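Local coordinates for aldehyde dehydrogenase family protein (Pseudomonas syringae pv. tomato, PDB 6X9L), which oxidises long-chain aliphatic aldehydes, such as octanal, with NAD+ as the electron acceptor, as a member of the aldehyde dehydrogenase family, at residues M345-I350 and G359-V364; A282-V287 and Q313-I318; A143-P148 and V483-A488; A131-Q136 and E475-K480; E94-A99 and A191-Q196. The protein carries 1 engineered substitution. All coordinates share one frame; numbering follows the deposited sequence.

Interaction 1 of 5, residues M345-I350 and G359-V364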
# COMPACT_ATOMS: atom_id res chain seq x y z
N MET A 345 -30.60 -12.09 1.80
CA MET A 345 -29.73 -13.05 1.13
C MET A 345 -30.31 -14.46 1.17
O MET A 345 -30.19 -15.21 0.20
CB MET A 345 -28.34 -13.02 1.76
CG MET A 345 -27.52 -11.77 1.42
SD MET A 345 -27.74 -11.28 -0.30
CE MET A 345 -26.73 -12.43 -1.21
N ILE A 346 -30.92 -14.83 2.30
CA ILE A 346 -31.57 -16.14 2.40
C ILE A 346 -32.69 -16.24 1.38
O ILE A 346 -32.78 -17.21 0.61
CB ILE A 346 -32.08 -16.39 3.82
CG1 ILE A 346 -30.95 -16.37 4.83
CG2 ILE A 346 -32.76 -17.71 3.91
CD1 ILE A 346 -31.46 -16.42 6.26
N ASN A 347 -33.57 -15.24 1.35
CA ASN A 347 -34.66 -15.25 0.39
C ASN A 347 -34.14 -15.26 -1.05
O ASN A 347 -34.74 -15.88 -1.93
CB ASN A 347 -35.59 -14.06 0.65
CG ASN A 347 -36.39 -14.21 1.94
OD1 ASN A 347 -37.00 -15.26 2.20
ND2 ASN A 347 -36.39 -13.17 2.75
N ALA A 348 -33.02 -14.58 -1.32
CA ALA A 348 -32.46 -14.61 -2.66
C ALA A 348 -32.03 -16.02 -3.04
O ALA A 348 -32.25 -16.45 -4.18
CB ALA A 348 -31.28 -13.64 -2.77
N GLY A 349 -31.43 -16.74 -2.10
CA GLY A 349 -30.99 -18.10 -2.39
C GLY A 349 -32.15 -19.04 -2.68
O GLY A 349 -32.10 -19.83 -3.62
N ILE A 350 -33.20 -18.97 -1.86
CA ILE A 350 -34.44 -19.68 -2.17
C ILE A 350 -34.90 -19.36 -3.59
O ILE A 350 -35.21 -20.26 -4.37
CB ILE A 350 -35.54 -19.33 -1.16
CG1 ILE A 350 -35.04 -19.44 0.29
CG2 ILE A 350 -36.77 -20.18 -1.40
CD1 ILE A 350 -35.10 -20.83 0.86
N GLY A 359 -32.47 -24.58 8.01
CA GLY A 359 -32.58 -23.14 8.20
C GLY A 359 -33.71 -22.59 7.35
O GLY A 359 -34.64 -23.29 6.98
N GLY A 360 -33.60 -21.31 7.00
CA GLY A 360 -34.63 -20.63 6.25
C GLY A 360 -34.81 -19.22 6.77
O GLY A 360 -34.08 -18.77 7.65
N PRO A 361 -35.79 -18.49 6.24
CA PRO A 361 -36.04 -17.12 6.72
C PRO A 361 -36.88 -17.10 7.99
O PRO A 361 -37.45 -18.11 8.42
CB PRO A 361 -36.78 -16.47 5.55
CG PRO A 361 -37.50 -17.56 4.90
CD PRO A 361 -36.62 -18.80 5.06
N GLY A 362 -36.96 -15.93 8.58
CA GLY A 362 -37.76 -15.75 9.77
C GLY A 362 -36.93 -15.73 11.04
O GLY A 362 -35.87 -16.36 11.14
N ARG A 363 -37.41 -14.99 12.04
CA ARG A 363 -36.82 -15.08 13.36
C ARG A 363 -36.86 -16.52 13.88
O ARG A 363 -37.78 -17.28 13.57
CB ARG A 363 -37.54 -14.14 14.33
CG ARG A 363 -36.89 -12.77 14.36
CD ARG A 363 -37.80 -11.67 14.84
NE ARG A 363 -37.52 -10.43 14.13
CZ ARG A 363 -37.13 -9.29 14.70
NH1 ARG A 363 -36.98 -9.23 16.01
NH2 ARG A 363 -36.91 -8.22 13.96
N VAL A 364 -35.85 -16.88 14.66
CA VAL A 364 -35.81 -18.18 15.32
C VAL A 364 -36.99 -18.31 16.27
O VAL A 364 -37.22 -17.44 17.12
CB VAL A 364 -34.50 -18.36 16.08
CG1 VAL A 364 -34.51 -19.67 16.86
CG2 VAL A 364 -33.32 -18.23 15.14

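Interaction 2 of 5, residues A282-V287 and Q313-I318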
# COMPACT_ATOMS: atom_id res chain seq x y z
N ALA A 282 -17.18 -23.68 11.96
CA ALA A 282 -16.35 -22.57 11.52
C ALA A 282 -17.16 -21.56 10.72
O ALA A 282 -17.00 -20.35 10.90
CB ALA A 282 -15.17 -23.09 10.69
N ALA A 283 -18.00 -22.02 9.81
CA ALA A 283 -18.77 -21.08 9.00
C ALA A 283 -19.66 -20.21 9.88
O ALA A 283 -19.82 -19.02 9.62
CB ALA A 283 -19.59 -21.83 7.95
N PHE A 284 -20.23 -20.79 10.95
CA PHE A 284 -21.24 -20.12 11.77
C PHE A 284 -20.66 -19.50 13.04
O PHE A 284 -21.44 -19.01 13.87
CB PHE A 284 -22.37 -21.09 12.15
CG PHE A 284 -23.20 -21.60 10.98
CD1 PHE A 284 -23.12 -21.01 9.72
CD2 PHE A 284 -24.07 -22.67 11.15
CE1 PHE A 284 -23.88 -21.48 8.65
CE2 PHE A 284 -24.83 -23.14 10.08
CZ PHE A 284 -24.74 -22.54 8.83
N ARG A 285 -19.34 -19.49 13.23
CA ARG A 285 -18.76 -18.82 14.38
C ARG A 285 -19.14 -17.34 14.38
O ARG A 285 -19.14 -16.68 13.34
CB ARG A 285 -17.24 -18.98 14.37
CG ARG A 285 -16.51 -18.32 15.54
CD ARG A 285 -15.47 -19.24 16.23
NE ARG A 285 -14.38 -19.68 15.36
CZ ARG A 285 -14.21 -20.93 14.93
NH1 ARG A 285 -15.05 -21.90 15.30
NH2 ARG A 285 -13.19 -21.22 14.13
N ASN A 286 -19.46 -16.82 15.56
CA ASN A 286 -19.90 -15.43 15.68
C ASN A 286 -21.13 -15.20 14.80
O ASN A 286 -21.31 -14.13 14.21
CB ASN A 286 -18.76 -14.45 15.35
CG ASN A 286 -18.98 -13.06 15.95
OD1 ASN A 286 -19.36 -12.91 17.12
ND2 ASN A 286 -18.74 -12.02 15.14
N VAL A 287 -21.96 -16.24 14.70
CA VAL A 287 -23.19 -16.30 13.92
C VAL A 287 -22.93 -15.81 12.50
O VAL A 287 -23.70 -15.02 11.93
CB VAL A 287 -24.34 -15.56 14.64
CG1 VAL A 287 -23.93 -14.20 15.07
CG2 VAL A 287 -25.61 -15.50 13.80
N GLN A 313 -27.30 -31.90 10.38
CA GLN A 313 -27.14 -32.51 11.69
C GLN A 313 -26.43 -31.58 12.67
O GLN A 313 -26.90 -31.35 13.79
CB GLN A 313 -26.38 -33.82 11.54
CG GLN A 313 -26.73 -34.87 12.51
CD GLN A 313 -25.93 -36.11 12.26
OE1 GLN A 313 -25.73 -36.53 11.11
NE2 GLN A 313 -25.42 -36.71 13.33
N THR A 314 -25.27 -31.05 12.27
CA THR A 314 -24.54 -30.19 13.19
C THR A 314 -25.19 -28.83 13.34
O THR A 314 -25.17 -28.24 14.43
CB THR A 314 -23.08 -30.06 12.76
OG1 THR A 314 -23.03 -29.52 11.44
CG2 THR A 314 -22.42 -31.44 12.74
N ALA A 315 -25.79 -28.31 12.26
CA ALA A 315 -26.54 -27.07 12.37
C ALA A 315 -27.66 -27.19 13.40
O ALA A 315 -27.79 -26.35 14.30
CB ALA A 315 -27.10 -26.66 11.01
N GLY A 316 -28.47 -28.26 13.30
CA GLY A 316 -29.62 -28.44 14.17
C GLY A 316 -29.30 -28.53 15.65
O GLY A 316 -30.22 -28.41 16.47
N THR A 317 -28.04 -28.74 16.00
CA THR A 317 -27.66 -28.86 17.40
C THR A 317 -27.00 -27.59 17.92
O THR A 317 -26.49 -27.59 19.04
CB THR A 317 -26.73 -30.05 17.57
OG1 THR A 317 -25.40 -29.66 17.21
CG2 THR A 317 -27.16 -31.17 16.66
N ILE A 318 -27.00 -26.51 17.15
CA ILE A 318 -26.50 -25.25 17.68
C ILE A 318 -27.58 -24.59 18.52
O ILE A 318 -28.72 -24.40 18.07
CB ILE A 318 -26.03 -24.32 16.55
CG1 ILE A 318 -25.33 -25.10 15.44
CG2 ILE A 318 -25.07 -23.29 17.11
CD1 ILE A 318 -24.69 -24.21 14.39

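Interaction 3 of 5, residues A143-P148 and V483-A488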
# COMPACT_ATOMS: atom_id res chain seq x y z
N ALA A 143 22.49 2.61 5.58
CA ALA A 143 21.76 2.16 6.75
C ALA A 143 20.26 2.30 6.49
O ALA A 143 19.81 3.30 5.93
CB ALA A 143 22.15 2.95 8.01
N ILE A 144 19.50 1.28 6.90
CA ILE A 144 18.05 1.27 6.82
C ILE A 144 17.50 1.58 8.20
O ILE A 144 17.79 0.86 9.17
CB ILE A 144 17.52 -0.08 6.34
CG1 ILE A 144 18.35 -0.61 5.17
CG2 ILE A 144 16.02 -0.00 6.05
CD1 ILE A 144 18.09 0.07 3.87
N GLU A 145 16.71 2.64 8.32
CA GLU A 145 16.05 2.97 9.57
C GLU A 145 14.55 2.87 9.37
O GLU A 145 14.01 3.39 8.39
CB GLU A 145 16.47 4.35 10.06
CG GLU A 145 17.98 4.43 10.35
CD GLU A 145 18.39 5.72 11.06
OE1 GLU A 145 17.48 6.50 11.42
OE2 GLU A 145 19.60 5.93 11.25
N ARG A 146 13.87 2.18 10.27
CA ARG A 146 12.43 2.04 10.23
C ARG A 146 11.83 3.01 11.24
O ARG A 146 12.18 2.97 12.43
CB ARG A 146 12.02 0.59 10.53
CG ARG A 146 12.47 -0.37 9.44
CD ARG A 146 11.65 -0.14 8.20
NE ARG A 146 11.01 -1.39 7.78
CZ ARG A 146 9.81 -1.48 7.21
NH1 ARG A 146 9.07 -0.39 6.97
NH2 ARG A 146 9.33 -2.67 6.88
N GLU A 147 10.95 3.89 10.78
CA GLU A 147 10.41 4.96 11.60
C GLU A 147 8.89 4.94 11.56
O GLU A 147 8.30 4.50 10.57
CB GLU A 147 10.89 6.34 11.11
CG GLU A 147 12.37 6.49 11.04
CD GLU A 147 12.80 7.81 10.42
OE1 GLU A 147 14.04 8.06 10.40
OE2 GLU A 147 11.92 8.58 9.97
N PRO A 148 8.24 5.40 12.63
CA PRO A 148 6.78 5.51 12.61
C PRO A 148 6.34 6.45 11.50
O PRO A 148 6.98 7.47 11.25
CB PRO A 148 6.44 6.07 13.99
CG PRO A 148 7.69 6.67 14.47
CD PRO A 148 8.78 5.81 13.92
N VAL A 483 22.11 6.56 2.59
CA VAL A 483 23.26 6.20 1.76
C VAL A 483 24.43 7.10 2.13
O VAL A 483 24.26 8.29 2.44
CB VAL A 483 22.91 6.33 0.26
CG1 VAL A 483 23.89 5.51 -0.57
CG2 VAL A 483 21.46 5.89 -0.02
N GLY A 484 25.65 6.54 2.11
CA GLY A 484 26.78 7.26 2.65
C GLY A 484 26.83 7.28 4.16
O GLY A 484 27.52 8.13 4.74
N PHE A 485 26.09 6.39 4.82
CA PHE A 485 26.12 6.28 6.28
C PHE A 485 27.53 6.01 6.77
O PHE A 485 27.97 6.60 7.76
CB PHE A 485 25.16 5.16 6.70
CG PHE A 485 24.99 5.01 8.18
CD1 PHE A 485 24.14 5.85 8.87
CD2 PHE A 485 25.61 3.97 8.86
CE1 PHE A 485 23.95 5.68 10.23
CE2 PHE A 485 25.42 3.80 10.21
CZ PHE A 485 24.59 4.66 10.91
N ALA A 486 28.26 5.11 6.10
CA ALA A 486 29.70 4.96 6.28
C ALA A 486 30.42 5.35 5.00
O ALA A 486 30.15 4.77 3.94
CB ALA A 486 30.05 3.52 6.66
N PRO A 487 31.32 6.34 5.04
CA PRO A 487 32.05 6.72 3.82
C PRO A 487 32.71 5.53 3.14
O PRO A 487 33.07 4.55 3.80
CB PRO A 487 33.10 7.72 4.33
CG PRO A 487 32.51 8.27 5.59
CD PRO A 487 31.67 7.18 6.19
N ALA A 488 32.88 5.62 1.83
CA ALA A 488 33.38 4.53 1.01
C ALA A 488 34.91 4.58 0.90
O ALA A 488 35.56 5.51 1.38
CB ALA A 488 32.73 4.56 -0.38

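Interaction 4 of 5, residues A131-Q136 and E475-K480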
# COMPACT_ATOMS: atom_id res chain seq x y z
N ALA A 131 11.04 -6.25 21.74
CA ALA A 131 12.25 -6.74 22.40
C ALA A 131 13.33 -7.12 21.41
O ALA A 131 14.52 -7.10 21.75
CB ALA A 131 11.91 -7.96 23.26
N THR A 132 12.95 -7.48 20.19
CA THR A 132 13.88 -7.99 19.20
C THR A 132 13.95 -7.15 17.94
O THR A 132 14.95 -7.26 17.21
CB THR A 132 13.48 -9.42 18.81
OG1 THR A 132 12.11 -9.42 18.38
CG2 THR A 132 13.62 -10.38 19.99
N TYR A 133 12.95 -6.33 17.66
CA TYR A 133 12.87 -5.65 16.38
C TYR A 133 14.05 -4.71 16.18
O TYR A 133 14.37 -3.89 17.05
CB TYR A 133 11.56 -4.88 16.27
CG TYR A 133 11.32 -4.42 14.86
CD1 TYR A 133 11.88 -3.24 14.40
CD2 TYR A 133 10.60 -5.21 13.95
CE1 TYR A 133 11.71 -2.83 13.11
CE2 TYR A 133 10.42 -4.81 12.66
CZ TYR A 133 10.98 -3.62 12.24
OH TYR A 133 10.82 -3.18 10.95
N ARG A 134 14.69 -4.81 15.02
CA ARG A 134 15.84 -3.97 14.68
C ARG A 134 15.32 -2.78 13.87
O ARG A 134 14.95 -2.94 12.70
CB ARG A 134 16.89 -4.76 13.90
CG ARG A 134 17.43 -6.00 14.60
CD ARG A 134 18.66 -5.69 15.47
NE ARG A 134 19.91 -5.71 14.70
CZ ARG A 134 20.67 -4.64 14.47
NH1 ARG A 134 20.31 -3.45 14.95
NH2 ARG A 134 21.79 -4.76 13.77
N PHE A 135 15.31 -1.60 14.49
CA PHE A 135 14.83 -0.43 13.76
C PHE A 135 15.88 0.11 12.79
O PHE A 135 15.51 0.72 11.79
CB PHE A 135 14.40 0.67 14.74
CG PHE A 135 13.16 0.33 15.52
CD1 PHE A 135 11.91 0.59 15.01
CD2 PHE A 135 13.24 -0.25 16.78
CE1 PHE A 135 10.76 0.29 15.73
CE2 PHE A 135 12.09 -0.54 17.50
CZ PHE A 135 10.86 -0.28 16.97
N GLN A 136 17.15 -0.15 13.05
CA GLN A 136 18.23 0.21 12.14
C GLN A 136 18.99 -1.04 11.72
O GLN A 136 19.19 -1.96 12.51
CB GLN A 136 19.19 1.20 12.77
CG GLN A 136 20.35 1.54 11.89
CD GLN A 136 21.37 2.37 12.62
OE1 GLN A 136 21.55 3.56 12.33
NE2 GLN A 136 22.04 1.75 13.58
N GLU A 475 3.32 -2.29 8.85
CA GLU A 475 2.39 -1.38 8.17
C GLU A 475 2.42 0.02 8.76
O GLU A 475 1.96 0.96 8.10
CB GLU A 475 0.97 -1.93 8.24
CG GLU A 475 0.83 -3.28 7.60
CD GLU A 475 0.85 -3.22 6.08
OE1 GLU A 475 0.51 -2.15 5.54
OE2 GLU A 475 1.19 -4.24 5.44
N TYR A 476 2.93 0.20 9.98
CA TYR A 476 2.98 1.51 10.59
C TYR A 476 4.37 2.12 10.58
O TYR A 476 4.59 3.17 11.20
CB TYR A 476 2.44 1.44 12.02
CG TYR A 476 0.98 1.07 12.04
CD1 TYR A 476 -0.01 2.05 11.97
CD2 TYR A 476 0.58 -0.26 12.09
CE1 TYR A 476 -1.34 1.70 11.97
CE2 TYR A 476 -0.74 -0.61 12.10
CZ TYR A 476 -1.71 0.37 12.04
OH TYR A 476 -3.04 0.03 12.05
N LEU A 477 5.32 1.52 9.85
CA LEU A 477 6.66 2.08 9.72
C LEU A 477 6.91 2.55 8.30
O LEU A 477 6.56 1.87 7.33
CB LEU A 477 7.72 1.04 10.10
CG LEU A 477 7.56 0.48 11.51
CD1 LEU A 477 8.43 -0.76 11.66
CD2 LEU A 477 7.89 1.54 12.57
N GLU A 478 7.51 3.74 8.17
CA GLU A 478 8.15 4.13 6.93
C GLU A 478 9.49 3.42 6.79
O GLU A 478 9.95 2.72 7.69
CB GLU A 478 8.38 5.64 6.86
CG GLU A 478 7.17 6.42 6.46
CD GLU A 478 6.78 6.21 4.99
OE1 GLU A 478 5.93 6.99 4.51
OE2 GLU A 478 7.33 5.28 4.33
N THR A 479 10.13 3.63 5.65
CA THR A 479 11.41 3.00 5.35
C THR A 479 12.36 4.07 4.83
O THR A 479 12.03 4.81 3.89
CB THR A 479 11.21 1.86 4.34
OG1 THR A 479 10.57 0.77 5.00
CG2 THR A 479 12.54 1.39 3.74
N LYS A 480 13.52 4.18 5.47
CA LYS A 480 14.48 5.21 5.13
C LYS A 480 15.82 4.58 4.80
O LYS A 480 16.27 3.67 5.50
CB LYS A 480 14.63 6.21 6.27
CG LYS A 480 15.71 7.23 6.03
CD LYS A 480 15.86 8.15 7.23
CE LYS A 480 14.81 9.24 7.20
NZ LYS A 480 14.82 10.02 8.46

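Interaction 5 of 5, residues E94-A99 and A191-Q196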
# COMPACT_ATOMS: atom_id res chain seq x y z
N GLU A 94 -13.83 -9.54 32.16
CA GLU A 94 -15.25 -9.80 32.38
C GLU A 94 -16.09 -8.57 32.08
O GLU A 94 -17.16 -8.67 31.47
CB GLU A 94 -15.49 -10.27 33.81
CG GLU A 94 -16.96 -10.36 34.18
CD GLU A 94 -17.73 -11.47 33.45
OE1 GLU A 94 -17.12 -12.25 32.69
OE2 GLU A 94 -18.97 -11.55 33.66
N GLU A 95 -15.63 -7.40 32.52
CA GLU A 95 -16.32 -6.16 32.20
C GLU A 95 -16.36 -5.95 30.69
O GLU A 95 -17.37 -5.51 30.13
CB GLU A 95 -15.64 -4.98 32.90
CG GLU A 95 -15.68 -5.03 34.43
CD GLU A 95 -14.92 -6.23 35.03
OE1 GLU A 95 -13.87 -6.62 34.48
OE2 GLU A 95 -15.39 -6.78 36.06
N LEU A 96 -15.25 -6.28 30.01
CA LEU A 96 -15.18 -6.11 28.57
C LEU A 96 -16.07 -7.13 27.84
O LEU A 96 -16.72 -6.78 26.84
CB LEU A 96 -13.73 -6.22 28.12
CG LEU A 96 -12.75 -5.11 28.50
CD1 LEU A 96 -11.32 -5.62 28.31
CD2 LEU A 96 -12.97 -3.87 27.68
N ALA A 97 -16.11 -8.38 28.31
CA ALA A 97 -16.98 -9.36 27.66
C ALA A 97 -18.45 -8.98 27.79
O ALA A 97 -19.24 -9.23 26.87
CB ALA A 97 -16.74 -10.76 28.24
N GLN A 98 -18.83 -8.37 28.91
CA GLN A 98 -20.23 -8.00 29.08
C GLN A 98 -20.64 -6.84 28.16
O GLN A 98 -21.77 -6.81 27.67
CB GLN A 98 -20.50 -7.67 30.54
CG GLN A 98 -20.32 -8.89 31.45
CD GLN A 98 -21.57 -9.74 31.58
OE1 GLN A 98 -22.67 -9.31 31.21
NE2 GLN A 98 -21.41 -10.95 32.10
N ALA A 99 -19.73 -5.89 27.91
CA ALA A 99 -20.06 -4.77 27.04
C ALA A 99 -20.13 -5.20 25.56
O ALA A 99 -21.04 -4.78 24.83
CB ALA A 99 -19.04 -3.64 27.24
N ALA A 191 -15.41 -0.00 23.05
CA ALA A 191 -14.40 1.01 22.77
C ALA A 191 -14.33 2.04 23.90
O ALA A 191 -13.23 2.45 24.30
CB ALA A 191 -14.69 1.68 21.42
N LEU A 192 -15.48 2.44 24.45
CA LEU A 192 -15.48 3.36 25.58
C LEU A 192 -14.68 2.81 26.76
O LEU A 192 -13.91 3.54 27.38
CB LEU A 192 -16.90 3.69 26.01
CG LEU A 192 -17.70 4.68 25.17
CD1 LEU A 192 -19.09 4.84 25.77
CD2 LEU A 192 -16.99 6.02 25.08
N LEU A 193 -14.88 1.53 27.09
CA LEU A 193 -14.09 0.88 28.14
C LEU A 193 -12.61 0.80 27.77
O LEU A 193 -11.74 0.98 28.62
CB LEU A 193 -14.61 -0.53 28.42
CG LEU A 193 -15.96 -0.64 29.10
CD1 LEU A 193 -16.34 -2.12 29.26
CD2 LEU A 193 -15.87 0.05 30.43
N PHE A 194 -12.32 0.51 26.50
CA PHE A 194 -10.94 0.39 26.06
C PHE A 194 -10.17 1.71 26.19
O PHE A 194 -9.01 1.72 26.61
CB PHE A 194 -10.89 -0.10 24.62
CG PHE A 194 -9.52 -0.09 24.03
CD1 PHE A 194 -8.60 -1.08 24.35
CD2 PHE A 194 -9.13 0.93 23.18
CE1 PHE A 194 -7.35 -1.07 23.81
CE2 PHE A 194 -7.87 0.96 22.63
CZ PHE A 194 -6.97 -0.03 22.94
N ALA A 195 -10.80 2.83 25.82
CA ALA A 195 -10.15 4.13 25.98
C ALA A 195 -9.82 4.39 27.44
O ALA A 195 -8.70 4.79 27.78
CB ALA A 195 -11.04 5.24 25.42
N GLN A 196 -10.80 4.15 28.33
CA GLN A 196 -10.55 4.26 29.77
C GLN A 196 -9.37 3.40 30.18
O GLN A 196 -8.58 3.79 31.05
CB GLN A 196 -11.80 3.84 30.54
CG GLN A 196 -11.71 4.13 32.02
CD GLN A 196 -11.45 5.59 32.27
OE1 GLN A 196 -12.23 6.46 31.84
NE2 GLN A 196 -10.33 5.89 32.95

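Interaction 1 of 5, residues M345-I350 and G359-V364
The helical turn bearing Ile346 and Asn347 faces an irregular piece of chain at Gly360 and Pro361, and Ile346 CA comes within 6.3 Å of Pro361 CA. Ile346 divides its branches between two parts of the loop backbone. With CG1 beside the backbone N (chi1 -61°), CG2 is left anti to it, and that methyl lies against the peptide joining the two loop residues, 3.8 Å from Gly360 C, while the extended CG1 arm carries CD1 to 3.8 Å from Gly360 O. Pro361 adds its ring to the same apolar patch, its CD lying 4.2 Å from Ile346 CG2. Beside it, Asn347 runs obliquely to the ring, and its OD1 meets Pro361 CB at 3.6 Å; this polar side chain suits the solvent-exposed flank of the helix. Glycine suits position 360 because a beta carbon there would collide with Pro361 CD. No hydrogen bond joins the two segments. The loop is tied down elsewhere, Gly360 N binding Thr376 OG1 and Pro361 O binding Arg374 NH1. The arrangement belongs to the alpha/beta catalytic domain of aldehyde dehydrogenases, where helix 336-351 leads into strand 355-358, outermost of its sheet within this chain, and the following loop folds back over the helix.

Interaction 2 of 5, residues A282-V287 and Q313-I318
Apolar contact is all that joins the two segments, and it centres on Phe284 and Ile318. Phe284 presents the edge of its ring: Ile318 CD1 lies in the ring plane, 3.6 Å from Phe284 CD2, and the two side chains cross at about a right angle. Ile318 achieves this with its CG1 branch extended (chi2 -173°), which places the terminal methyl far from its own backbone. Farther round the same rim, Ala315 CB stands 4.3 Å from Phe284 CE2; the small alanine lets the ring edge come up to the helix. Pro375 and Leu397 also touch the phenylalanine, and Ile318 reaches Met281, so a large flat ring suits this buried spot, where it packs against both helix 304-316 and Leu397 of strand 396-402. These are two helices of the alpha/beta catalytic domain, 272-284 and 304-316, which lie on either side in sequence of strand 296-300 and meet near their C-terminal ends.

Polar bonds serve each segment separately. Helix 304-316 ends in tight i to i-3 turns: Ile318 N donates to Ala315 O at 3.0 Å, and Thr317 N makes a weak bond to Thr314 O. Thr314 OG1 binds back to Leu310 O. The other segment leads on to the substrate site: Arg285 touches the bound octanal, and Asn286 ND2 binds the O of Asn159, a residue of the same pocket, as well as Gln289 O. The side chain of Phe284 itself is about 12 Å from the bound octanal.

Interaction 3 of 5, residues A143-P148 and V483-A488
Ala143 lays its methyl group over one face of the Phe485 ring in a CH-pi contact. The CB of Ala143 is 3.6 Å from the centroid of the Phe485 ring, only 15° off the ring normal, and is displaced from the ring centre towards Phe485 CG, which is 3.5 Å away. Phe485 turns the ring this way by placing CG anti to its backbone N (chi1 -174°), which swings it back towards the strand. Alanine is well suited here, since its single small carbon allows a flat ring to settle almost on the backbone.

No polar bond crosses between the segments. Glu145 OE2 is a distant van der Waals neighbour of the ring, oblique to it at 4.5 Å from Phe485 CE1.

Backbone pairing holds the strand itself, for Ala143 bonds with Ile482 and Glu145 with Lys480 in antiparallel fashion, while Phe485 lies just beyond the end of strand 477-483. This is the oligomerisation region of the aldehyde dehydrogenase fold. Val483 pairs in parallel with a strand of the second subunit, and Arg432 of that subunit makes a cation-pi contact with Phe485.

The ring therefore works through its pi electrons towards two partners, a methyl of its own chain and a guanidinium of the neighbouring subunit. Between the two segments the contact rests on dispersion and close fit, to which the cation-pi contact with the second subunit adds an electrostatic part.

Interaction 4 of 5, residues A131-Q136 and E475-K480
Leu477 spreads its two methyls towards a pair of aromatic rings, Tyr133 and Phe135, on one side of the antiparallel strands 136-138, 143-155 and 477-483 that form the oligomerisation region of aldehyde dehydrogenases. Strand 143-155 runs between the two segments: Phe135 bonds through its backbone to Arg146, and Glu478 to Glu147. Phe135 CA and Leu477 CA are accordingly as much as 9.5 Å apart, and long side chains must bridge the gap.

The Tyr133 and Leu477 side chains approach each other head-on from their separate backbones. With Tyr133 CG anti to the backbone N (chi1 -168°), its ring is directed across the intervening strand, and its phenol end receives Leu477 CD1 obliquely, 3.5 Å from OH and 3.9 Å from CZ. The hydroxyl is held in turn by a hydrogen bond to Glu474 OE2, while the ring meets Phe473 edge-to-face. Tyrosine suits the place because its hydrocarbon can lie against leucine while its oxygen still finds a polar partner.

Phe135 offers an edge to the same leucine, whose branched end lets one side chain serve both rings. Close to the plane of the phenylalanine, Leu477 CD2 approaches Phe135 CE1 at 4.4 Å, a looser contact than the tyrosine makes. The tyrosine, its ring tilted, also turns one carbon onto a face of its neighbour: Tyr133 CD1 sits 3.7 Å above the plane of the Phe135 ring, over its centre.

Interaction 5 of 5, residues E94-A99 and A191-Q196
Leu193 projects from helix 188-201 onto the surface of helix 93-104, in the Rossmann-type NAD-binding domain, where helix 188-201 is the crossover between the parallel strands 178-182 and 208-210. Over segments 94-99 and 191-196 the axes run roughly antiparallel, at 154°, and approach to 10.1 Å. Leu193 holds the extended leucine conformation, CG beside the backbone N (chi1 -70°) and CD1 reaching straight out (chi2 178°). That methyl ends between residues one turn apart, 3.6 Å from Glu95 O and 3.7 Å from Ala99 CB. The small alanine at 99 lets it come close; the length of leucine at 193 gives the reach.

Leu96 adopts much the same conformation on the opposing helix, so the two leucines lie alongside each other, each pointing towards the other's helix. Leu96 CD2 lies 3.8 Å from Leu193 CB, near the base of the other side chain, and Leu96 also packs on Leu162 of helix 161-174.

On helix 93-104, Gln98 bends back to Glu94, one turn earlier, whose carboxylate also forms a salt bridge with Arg112. Gln98 NE2 donates to Glu94 OE2 at 3.0 Å, meeting that oxygen from above the carboxylate plane, 42° out of it.

In the fold
Interactions 3 and 4 belong together: their centres are about 13 Å apart, they share the sheet containing strands 143-155 and 477-483, their segments alternate along the chain, and both touch the second subunit. Interactions 1 and 2 sit on the opposite side of the chain's centre, in the catalytic domain, with centres about 15 Å apart and nearest atoms about 6 Å apart. Interaction 1 is about 60 Å from interaction 3, centre to centre. Interaction 5, in the NAD-binding domain, has its centre about 27 Å from that of interaction 2 and about 31 Å from that of interaction 4. Of the five, interaction 2 includes a residue of the octanal pocket, Arg285; the pocket also contains the engineered Ala291.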